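Local coordinates for MNMC2 (Aquifex aeolicus, PDB 3VYW), which acts as a tRNA methyltransferase in wobble-uridine modification, binding S-adenosylmethionine and working without the oxidase domain to which such enzymes are usually fused, at residues E156-Y161 with L166-L171; F140-E145 with I150-L155; K8-S13 with I295-L300. All blocks are in the same frame, centred on the assembly; numbering follows the deposited sequence.

Interaction 1 of 3, residues E156-Y161 with L166-L171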
loop_
_atom_site.group_PDB
_atom_site.type_symbol
_atom_site.label_atom_id
_atom_site.label_comp_id
_atom_site.label_asym_id
_atom_site.label_seq_id
_atom_site.Cartn_x
_atom_site.Cartn_y
_atom_site.Cartn_z
ATOM N N GLU A 156 -20.086 7.774 6.672
ATOM C CA GLU A 156 -21.381 7.408 7.145
ATOM C C GLU A 156 -21.653 5.988 6.770
ATOM O O GLU A 156 -22.296 5.289 7.481
ATOM C CB GLU A 156 -22.443 8.304 6.533
ATOM C CG GLU A 156 -22.717 9.564 7.310
ATOM C CD GLU A 156 -23.314 10.682 6.489
ATOM O OE1 GLU A 156 -23.787 10.429 5.392
ATOM O OE2 GLU A 156 -23.334 11.815 6.969
ATOM N N ARG A 157 -21.173 5.580 5.622
ATOM C CA ARG A 157 -21.439 4.275 5.084
ATOM C C ARG A 157 -20.484 3.183 5.489
ATOM O O ARG A 157 -20.695 2.068 5.183
ATOM C CB ARG A 157 -21.480 4.375 3.585
ATOM C CG ARG A 157 -22.756 4.982 3.095
ATOM C CD ARG A 157 -22.592 5.955 1.975
ATOM N NE ARG A 157 -23.862 6.555 1.658
ATOM C CZ ARG A 157 -24.289 7.673 2.184
ATOM N NH1 ARG A 157 -23.551 8.296 3.042
ATOM N NH2 ARG A 157 -25.443 8.162 1.858
ATOM N N VAL A 158 -19.365 3.551 6.101
ATOM C CA VAL A 158 -18.505 2.514 6.589
ATOM C C VAL A 158 -19.239 1.664 7.633
ATOM O O VAL A 158 -19.853 2.324 8.395
ATOM C CB VAL A 158 -17.209 3.125 7.100
ATOM C CG1 VAL A 158 -16.374 2.120 7.828
ATOM C CG2 VAL A 158 -16.450 3.710 5.946
ATOM N N PRO A 159 -18.995 0.393 7.822
ATOM C CA PRO A 159 -18.098 -0.401 7.000
ATOM C C PRO A 159 -18.751 -1.236 5.932
ATOM O O PRO A 159 -18.084 -1.773 5.104
ATOM C CB PRO A 159 -17.455 -1.341 8.012
ATOM C CG PRO A 159 -18.233 -1.214 9.231
ATOM C CD PRO A 159 -18.764 0.158 9.233
ATOM N N GLU A 160 -20.069 -1.368 5.942
ATOM C CA GLU A 160 -20.720 -2.119 4.917
ATOM C C GLU A 160 -21.894 -1.323 4.407
ATOM O O GLU A 160 -22.637 -0.782 5.170
ATOM C CB GLU A 160 -21.125 -3.487 5.439
ATOM C CG GLU A 160 -20.362 -4.625 4.787
ATOM C CD GLU A 160 -20.295 -5.890 5.625
ATOM O OE1 GLU A 160 -20.638 -6.969 5.110
ATOM O OE2 GLU A 160 -19.883 -5.808 6.796
ATOM N N TYR A 161 -21.994 -1.189 3.103
ATOM C CA TYR A 161 -23.095 -0.491 2.508
ATOM C C TYR A 161 -23.444 -0.976 1.113
ATOM O O TYR A 161 -22.590 -1.202 0.310
ATOM C CB TYR A 161 -22.783 0.982 2.468
ATOM C CG TYR A 161 -23.847 1.811 1.841
ATOM C CD1 TYR A 161 -24.976 2.157 2.535
ATOM C CD2 TYR A 161 -23.727 2.250 0.562
ATOM C CE1 TYR A 161 -25.952 2.915 1.958
ATOM C CE2 TYR A 161 -24.696 3.005 -0.011
ATOM C CZ TYR A 161 -25.806 3.332 0.692
ATOM O OH TYR A 161 -26.771 4.090 0.117
ATOM N N LEU A 166 -23.496 2.784 -5.081
ATOM C CA LEU A 166 -22.297 2.453 -4.384
ATOM C C LEU A 166 -22.333 1.155 -3.644
ATOM O O LEU A 166 -23.220 0.908 -2.896
ATOM C CB LEU A 166 -21.975 3.571 -3.415
ATOM C CG LEU A 166 -20.836 3.317 -2.459
ATOM C CD1 LEU A 166 -19.529 3.277 -3.186
ATOM C CD2 LEU A 166 -20.812 4.396 -1.429
ATOM N N SER A 167 -21.324 0.332 -3.824
ATOM C CA SER A 167 -21.175 -0.830 -2.989
ATOM C C SER A 167 -19.898 -0.722 -2.179
ATOM O O SER A 167 -18.870 -0.486 -2.716
ATOM C CB SER A 167 -21.137 -2.059 -3.839
ATOM O OG SER A 167 -21.401 -3.168 -3.039
ATOM N N LEU A 168 -19.984 -0.856 -0.874
ATOM C CA LEU A 168 -18.833 -0.705 -0.015
ATOM C C LEU A 168 -18.657 -1.868 0.930
ATOM O O LEU A 168 -19.548 -2.212 1.626
ATOM C CB LEU A 168 -19.021 0.564 0.802
ATOM C CG LEU A 168 -17.901 1.541 1.068
ATOM C CD1 LEU A 168 -18.325 2.464 2.179
ATOM C CD2 LEU A 168 -16.626 0.849 1.434
ATOM N N LYS A 169 -17.513 -2.502 0.946
ATOM C CA LYS A 169 -17.192 -3.351 2.061
ATOM C C LYS A 169 -15.799 -3.118 2.520
ATOM O O LYS A 169 -14.893 -3.297 1.778
ATOM C CB LYS A 169 -17.354 -4.817 1.729
ATOM C CG LYS A 169 -18.125 -5.097 0.476
ATOM C CD LYS A 169 -19.030 -6.303 0.628
ATOM C CE LYS A 169 -18.734 -7.347 -0.427
ATOM N NZ LYS A 169 -18.836 -6.814 -1.804
ATOM N N VAL A 170 -15.624 -2.777 3.765
ATOM C CA VAL A 170 -14.320 -2.670 4.310
ATOM C C VAL A 170 -14.229 -3.844 5.213
ATOM O O VAL A 170 -15.007 -3.968 6.091
ATOM C CB VAL A 170 -14.203 -1.411 5.131
ATOM C CG1 VAL A 170 -12.846 -1.314 5.756
ATOM C CG2 VAL A 170 -14.459 -0.215 4.278
ATOM N N LEU A 171 -13.297 -4.738 4.981
ATOM C CA LEU A 171 -13.203 -5.914 5.791
ATOM C C LEU A 171 -12.117 -5.723 6.785
ATOM O O LEU A 171 -10.979 -5.544 6.447
ATOM C CB LEU A 171 -12.883 -7.108 4.935
ATOM C CG LEU A 171 -13.701 -7.239 3.672
ATOM C CD1 LEU A 171 -13.192 -8.342 2.787
ATOM C CD2 LEU A 171 -15.156 -7.436 3.982
#
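Tyr161 and Leu168 exchange two backbone bonds and so form the hydrogen-bonded pair of an antiparallel hairpin, strand 160-162 with strand 166-172. Tyr161 N gives to Leu168 O at 3.0 Å, and Leu168 N answers to Tyr161 O at 2.9 Å, nearly straight (172° at the hydrogen). Val170 N adds a third bond, to Pro159 O at 3.0 Å. Glu160 and Lys169 lie between as a non-hydrogen-bonded pair, flanked by CA-H...O contacts from Glu160 to Leu168 O and from Lys169 to Pro159 O. A cis peptide before Pro159 turns the chain from helix 148-157 into this pairing.

The apolar contacts lie mainly on the face of Tyr161 and Leu168. With CG anti to the backbone N (chi1 179°), the Tyr161 ring crosses the Leu166 side chain at about a right angle, CD2 meeting Leu166 CD2 at 4.1 Å. Arg157 joins in with its aliphatic stem: its CB rests 3.9 Å from Leu168 CD1, while its CG stands 3.5 Å above one face of the Tyr161 ring, toward the rim.

The polar end of Arg157 is held separately. NH1 makes a salt bridge to Glu156 OE1 at 3.2 Å, the acceptor lying near the guanidinium plane, and also bonds Phe153 O, while the charge forms a cation-pi contact with the Phe153 ring. With an alanine in place of Arg157, Glu156 OE1 and Phe153 O would probably lose their NH1 partner, and the Tyr161 ring, without the CG over one face, would be freer to turn.

The chemistry implies a division of labour: backbone bonds set the register of this edge of the methyltransferase sheet, Leu166 and Leu168 seat it on Phe153 and Leu154 of helix 148-157, and Glu160 and Lys169 take the other, more solvent-accessible face.

Interaction 2 of 3, residues F140-E145 with I150-L155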
loop_
_atom_site.group_PDB
_atom_site.type_symbol
_atom_site.label_atom_id
_atom_site.label_comp_id
_atom_site.label_asym_id
_atom_site.label_seq_id
_atom_site.Cartn_x
_atom_site.Cartn_y
_atom_site.Cartn_z
ATOM N N PHE A 140 -12.102 10.547 12.508
ATOM C CA PHE A 140 -11.322 10.850 11.342
ATOM C C PHE A 140 -11.255 12.328 11.156
ATOM O O PHE A 140 -12.205 12.996 11.342
ATOM C CB PHE A 140 -11.934 10.243 10.093
ATOM C CG PHE A 140 -12.171 8.780 10.176
ATOM C CD1 PHE A 140 -13.286 8.294 10.776
ATOM C CD2 PHE A 140 -11.289 7.903 9.638
ATOM C CE1 PHE A 140 -13.522 6.966 10.841
ATOM C CE2 PHE A 140 -11.513 6.566 9.704
ATOM C CZ PHE A 140 -12.633 6.095 10.311
ATOM N N PRO A 141 -10.106 12.826 10.758
ATOM C CA PRO A 141 -9.981 14.189 10.301
ATOM C C PRO A 141 -10.748 14.279 9.036
ATOM O O PRO A 141 -10.656 13.414 8.228
ATOM C CB PRO A 141 -8.512 14.303 9.988
ATOM C CG PRO A 141 -7.875 13.318 10.845
ATOM C CD PRO A 141 -8.807 12.177 10.878
ATOM N N ILE A 142 -11.525 15.325 8.870
ATOM C CA ILE A 142 -12.370 15.417 7.711
ATOM C C ILE A 142 -11.710 16.265 6.689
ATOM O O ILE A 142 -11.076 17.235 6.995
ATOM C CB ILE A 142 -13.739 15.996 8.023
ATOM C CG1 ILE A 142 -14.357 15.267 9.179
ATOM C CG2 ILE A 142 -14.646 15.843 6.845
ATOM C CD1 ILE A 142 -14.956 13.952 8.787
ATOM N N LEU A 143 -11.866 15.849 5.459
ATOM C CA LEU A 143 -11.299 16.557 4.361
ATOM C C LEU A 143 -11.945 17.909 4.226
ATOM O O LEU A 143 -13.098 18.077 4.476
ATOM C CB LEU A 143 -11.414 15.730 3.084
ATOM C CG LEU A 143 -10.461 14.553 2.888
ATOM C CD1 LEU A 143 -10.841 13.743 1.688
ATOM C CD2 LEU A 143 -9.037 14.977 2.746
ATOM N N PRO A 144 -11.147 18.882 3.863
ATOM C CA PRO A 144 -11.597 20.241 3.603
ATOM C C PRO A 144 -12.337 20.329 2.301
ATOM O O PRO A 144 -12.181 19.459 1.496
ATOM C CB PRO A 144 -10.303 21.001 3.490
ATOM C CG PRO A 144 -9.332 19.999 3.054
ATOM C CD PRO A 144 -9.698 18.761 3.767
ATOM N N GLU A 145 -13.094 21.515 2.165
ATOM C CA GLU A 145 -13.772 21.589 0.892
ATOM C C GLU A 145 -12.733 21.833 -0.148
ATOM O O GLU A 145 -11.742 22.444 0.107
ATOM C CB GLU A 145 -14.833 22.681 0.860
ATOM C CG GLU A 145 -16.259 22.233 1.106
ATOM C CD GLU A 145 -16.567 20.778 0.753
ATOM O OE1 GLU A 145 -15.673 19.898 0.631
ATOM O OE2 GLU A 145 -17.781 20.507 0.616
ATOM N N ILE A 150 -18.298 14.718 0.407
ATOM C CA ILE A 150 -18.026 13.397 -0.085
ATOM C C ILE A 150 -17.342 12.524 0.931
ATOM O O ILE A 150 -17.594 11.364 1.000
ATOM C CB ILE A 150 -17.221 13.485 -1.369
ATOM C CG1 ILE A 150 -17.309 12.197 -2.130
ATOM C CG2 ILE A 150 -15.787 13.784 -1.075
ATOM C CD1 ILE A 150 -18.692 11.640 -2.182
ATOM N N HIS A 151 -16.429 13.086 1.690
ATOM C CA HIS A 151 -15.796 12.332 2.721
ATOM C C HIS A 151 -16.694 11.886 3.835
ATOM O O HIS A 151 -16.614 10.767 4.288
ATOM C CB HIS A 151 -14.624 13.106 3.256
ATOM C CG HIS A 151 -13.673 12.272 4.034
ATOM N ND1 HIS A 151 -13.000 12.732 5.062
ATOM C CD2 HIS A 151 -13.320 10.965 3.902
ATOM C CE1 HIS A 151 -12.250 11.778 5.553
ATOM N NE2 HIS A 151 -12.450 10.697 4.844
ATOM N N GLU A 152 -17.538 12.781 4.302
ATOM C CA GLU A 152 -18.509 12.494 5.322
ATOM C C GLU A 152 -19.499 11.492 4.843
ATOM O O GLU A 152 -19.943 10.668 5.571
ATOM C CB GLU A 152 -19.195 13.756 5.805
ATOM C CG GLU A 152 -18.300 14.609 6.675
ATOM C CD GLU A 152 -18.995 15.792 7.266
ATOM O OE1 GLU A 152 -18.478 16.912 7.161
ATOM O OE2 GLU A 152 -20.049 15.582 7.860
ATOM N N PHE A 153 -19.836 11.570 3.584
ATOM C CA PHE A 153 -20.726 10.630 2.985
ATOM C C PHE A 153 -20.183 9.226 2.999
ATOM O O PHE A 153 -20.899 8.311 3.266
ATOM C CB PHE A 153 -21.013 11.114 1.583
ATOM C CG PHE A 153 -21.658 10.123 0.689
ATOM C CD1 PHE A 153 -22.974 10.216 0.412
ATOM C CD2 PHE A 153 -20.932 9.161 0.059
ATOM C CE1 PHE A 153 -23.568 9.342 -0.437
ATOM C CE2 PHE A 153 -21.515 8.277 -0.779
ATOM C CZ PHE A 153 -22.834 8.373 -1.039
ATOM N N LEU A 154 -18.915 9.058 2.682
ATOM C CA LEU A 154 -18.262 7.780 2.767
ATOM C C LEU A 154 -18.160 7.255 4.166
ATOM O O LEU A 154 -18.332 6.114 4.409
ATOM C CB LEU A 154 -16.879 7.858 2.165
ATOM C CG LEU A 154 -16.032 6.606 2.216
ATOM C CD1 LEU A 154 -16.600 5.573 1.299
ATOM C CD2 LEU A 154 -14.635 6.920 1.794
ATOM N N LEU A 155 -17.844 8.111 5.094
ATOM C CA LEU A 155 -17.693 7.695 6.456
ATOM C C LEU A 155 -18.979 7.186 7.063
ATOM O O LEU A 155 -18.967 6.282 7.834
ATOM C CB LEU A 155 -17.041 8.782 7.287
ATOM C CG LEU A 155 -15.599 9.081 6.924
ATOM C CD1 LEU A 155 -15.164 10.356 7.559
ATOM C CD2 LEU A 155 -14.720 7.953 7.359
#
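Leu155 places its CD2 methyl over the Phe140 ring, 3.7 Å from the centroid and 11° off the normal, a CH-pi contact. The ring is brought there with CG anti to the carbonyl carbon (chi1 -55°). The CD1 branch meets Ile142 CD1 at 3.8 Å and lies over the centre of one face of the His151 ring, one turn back.

His151 is held at both faces and along its edge. With CG anti to the backbone N (chi1 -163°), the imidazole reaches the loop, where Leu143 crosses it at about a right angle and lays CD1 over the face opposite Leu155. ND1 accepts a weak bond from Leu143 N at 3.3 Å, the donor somewhat out of the ring plane on the Leu143 side; Pro141 O lies at the ring edge, near its plane, 3.5 Å from CE1. NE2 is bonded to Leu107 O, so a bond at each nitrogen, the ND1 one weak, and a leucine on each face probably limit the ring's rotation. The Ile142 side chain crosses that of Glu152 at about a right angle, CG2 touching its CG at 3.9 Å.

The loop 140-145, which follows strand 126-133, is folded back on helix 148-157. Helix 109-121 lies alongside, its Tyr109, a residue of the S-adenosylmethionine site, meeting Pro141, Leu143 and His151; Leu143 touches Ile75 of helix 74-86, and Pro141 reaches Leu58 of strand 56-60.

Interaction 3 of 3, residues K8-S13 with I295-L300; sequences KNYLES and ILIDYL
Ile297 pushes its side chain at two neighbouring residues of helix 3-18, Tyr10 and Leu11, and these three residues make up the whole touching part of the contact between 8-13 and 295-300. The tight spot is the CD1 methyl of Ile297. It comes to the edge of the Tyr10 ring, near the ring plane, 3.9 Å from CE2 and equally close to CD2, so the methyl meets a rim of C-H groups and not the aromatic face. The same methyl lies 4.0 Å from Leu11 CD1, and Leu11 CD1 in turn is 4.0 Å from Ile297 CG2, a leucine methyl set against the CB branch of the isoleucine.

Torsions explain the meeting. Ile297 carries CG1 anti to its carbonyl carbon (chi1 -70°) and continues extended to CD1, reaching toward the facing helix. Leu11 starts off to one side of that direction, yet its CG, anti to the backbone N (chi1 170°), brings the methyls back toward Ile297.

Elsewhere the two segments stand apart. Even the closest CA atoms, those of Leu11 and Ile297, are separated by 7.6 Å; no hydrogen bond crosses, and only 126 Å² is buried in all. Lys8, Asn9 and Ser13 are exposed and do not reach 295-300, though Lys8 touches Leu31 of helix 24-37. Polar ties border the apolar centre: Asp298 OD1 is bonded to the hydroxyl of Tyr14, and Tyr10 OH makes a weak hydrogen bond with Glu291 OE2.

The contact joins the first helix of the chain to the last, 292-303. Helix 24-37 completes the cluster, with Phe27 against Leu11 and Phe34 against both Leu296 and Ile297, while Tyr10 also leans on Leu293 and Glu294 at the start of helix 292-303.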
loop_
_atom_site.group_PDB
_atom_site.type_symbol
_atom_site.label_atom_id
_atom_site.label_comp_id
_atom_site.label_asym_id
_atom_site.label_seq_id
_atom_site.Cartn_x
_atom_site.Cartn_y
_atom_site.Cartn_z
ATOM N N LYS A 8 16.724 -6.015 18.909
ATOM C CA LYS A 8 17.881 -6.864 18.909
ATOM C C LYS A 8 17.627 -8.204 19.485
ATOM O O LYS A 8 18.185 -9.162 19.062
ATOM C CB LYS A 8 19.004 -6.213 19.633
ATOM C CG LYS A 8 20.060 -7.199 19.990
ATOM C CD LYS A 8 21.385 -6.526 20.038
ATOM C CE LYS A 8 22.293 -7.208 20.998
ATOM N NZ LYS A 8 23.499 -6.382 21.126
ATOM N N ASN A 9 16.816 -8.243 20.513
ATOM C CA ASN A 9 16.412 -9.474 21.104
ATOM C C ASN A 9 15.605 -10.257 20.136
ATOM O O ASN A 9 15.726 -11.436 20.044
ATOM C CB ASN A 9 15.567 -9.201 22.335
ATOM C CG ASN A 9 16.383 -8.896 23.543
ATOM O OD1 ASN A 9 17.584 -9.018 23.539
ATOM N ND2 ASN A 9 15.726 -8.494 24.584
ATOM N N TYR A 10 14.735 -9.575 19.438
ATOM C CA TYR A 10 13.843 -10.197 18.521
ATOM C C TYR A 10 14.621 -10.832 17.427
ATOM O O TYR A 10 14.340 -11.916 17.028
ATOM C CB TYR A 10 12.928 -9.142 17.958
ATOM C CG TYR A 10 11.845 -9.663 17.095
ATOM C CD1 TYR A 10 10.575 -9.731 17.544
ATOM C CD2 TYR A 10 12.096 -10.060 15.832
ATOM C CE1 TYR A 10 9.583 -10.200 16.759
ATOM C CE2 TYR A 10 11.111 -10.546 15.047
ATOM C CZ TYR A 10 9.857 -10.608 15.530
ATOM O OH TYR A 10 8.859 -11.066 14.768
ATOM N N LEU A 11 15.603 -10.125 16.923
ATOM C CA LEU A 11 16.436 -10.641 15.893
ATOM C C LEU A 11 17.235 -11.813 16.333
ATOM O O LEU A 11 17.339 -12.779 15.643
ATOM C CB LEU A 11 17.402 -9.578 15.435
ATOM C CG LEU A 11 18.464 -10.133 14.534
ATOM C CD1 LEU A 11 17.862 -10.454 13.204
ATOM C CD2 LEU A 11 19.596 -9.185 14.387
ATOM N N GLU A 12 17.841 -11.712 17.492
ATOM C CA GLU A 12 18.642 -12.790 17.985
ATOM C C GLU A 12 17.746 -13.959 18.175
ATOM O O GLU A 12 18.071 -15.058 17.876
ATOM C CB GLU A 12 19.260 -12.413 19.304
ATOM C CG GLU A 12 20.588 -11.714 19.182
ATOM C CD GLU A 12 21.049 -11.132 20.479
ATOM O OE1 GLU A 12 22.244 -10.900 20.629
ATOM O OE2 GLU A 12 20.214 -10.915 21.359
ATOM N N SER A 13 16.585 -13.704 18.690
ATOM C CA SER A 13 15.689 -14.764 18.934
ATOM C C SER A 13 15.263 -15.455 17.667
ATOM O O SER A 13 15.195 -16.654 17.627
ATOM C CB SER A 13 14.514 -14.227 19.708
ATOM O OG SER A 13 13.381 -14.980 19.478
ATOM N N ILE A 295 9.452 -10.917 8.201
ATOM C CA ILE A 295 9.460 -10.764 6.783
ATOM C C ILE A 295 10.543 -9.822 6.416
ATOM O O ILE A 295 11.217 -10.003 5.463
ATOM C CB ILE A 295 8.123 -10.226 6.300
ATOM C CG1 ILE A 295 7.081 -11.318 6.398
ATOM C CG2 ILE A 295 8.233 -9.743 4.885
ATOM C CD1 ILE A 295 5.667 -10.872 6.286
ATOM N N LEU A 296 10.693 -8.792 7.202
ATOM C CA LEU A 296 11.775 -7.882 7.056
ATOM C C LEU A 296 13.116 -8.520 7.295
ATOM O O LEU A 296 14.023 -8.274 6.571
ATOM C CB LEU A 296 11.577 -6.683 7.980
ATOM C CG LEU A 296 12.651 -5.596 8.035
ATOM C CD1 LEU A 296 12.884 -4.963 6.696
ATOM C CD2 LEU A 296 12.311 -4.522 9.008
ATOM N N ILE A 297 13.249 -9.326 8.321
ATOM C CA ILE A 297 14.501 -9.955 8.606
ATOM C C ILE A 297 14.922 -10.884 7.493
ATOM O O ILE A 297 16.030 -10.883 7.079
ATOM C CB ILE A 297 14.455 -10.722 9.929
ATOM C CG1 ILE A 297 14.373 -9.773 11.103
ATOM C CG2 ILE A 297 15.681 -11.575 10.084
ATOM C CD1 ILE A 297 13.936 -10.408 12.394
ATOM N N ASP A 298 13.993 -11.637 6.968
ATOM C CA ASP A 298 14.273 -12.538 5.910
ATOM C C ASP A 298 14.781 -11.818 4.709
ATOM O O ASP A 298 15.583 -12.327 4.009
ATOM C CB ASP A 298 13.008 -13.201 5.494
ATOM C CG ASP A 298 12.625 -14.272 6.372
ATOM O OD1 ASP A 298 13.399 -14.588 7.257
ATOM O OD2 ASP A 298 11.534 -14.784 6.174
ATOM N N TYR A 299 14.237 -10.650 4.459
ATOM C CA TYR A 299 14.642 -9.834 3.350
ATOM C C TYR A 299 16.070 -9.343 3.449
ATOM O O TYR A 299 16.815 -9.393 2.510
ATOM C CB TYR A 299 13.658 -8.685 3.221
ATOM C CG TYR A 299 13.992 -7.619 2.236
ATOM C CD1 TYR A 299 13.679 -7.761 0.926
ATOM C CD2 TYR A 299 14.582 -6.452 2.632
ATOM C CE1 TYR A 299 13.968 -6.780 0.025
ATOM C CE2 TYR A 299 14.882 -5.466 1.740
ATOM C CZ TYR A 299 14.564 -5.631 0.436
ATOM O OH TYR A 299 14.837 -4.641 -0.439
ATOM N N LEU A 300 16.437 -8.873 4.617
ATOM C CA LEU A 300 17.760 -8.394 4.858
ATOM C C LEU A 300 18.779 -9.488 4.700
ATOM O O LEU A 300 19.850 -9.259 4.223
ATOM C CB LEU A 300 17.845 -7.743 6.218
ATOM C CG LEU A 300 17.099 -6.440 6.270
ATOM C CD1 LEU A 300 17.007 -5.909 7.671
ATOM C CD2 LEU A 300 17.733 -5.419 5.366
#

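How the interactions relate
Interactions 1 and 2 are neighbours, their centres about 14 Å apart, and both use helix 148-157: interaction 2 folds the preceding loop onto it, and interaction 1 leads from its end into the edge hairpin of the mixed sheet. Interaction 2 comes before interaction 1 along the chain, and the two touch directly, Leu154 CD1 against Leu168 CD1 at 3.7 Å. Interaction 3 lies on the opposite side of the chain's centre, about 37 and 39 Å from them between centres, and its terminal helices enclose both in sequence. Two local contacts thus build one flank of the S-adenosylmethionine-binding methyltransferase fold, while a long-range one brings the first and last helices together.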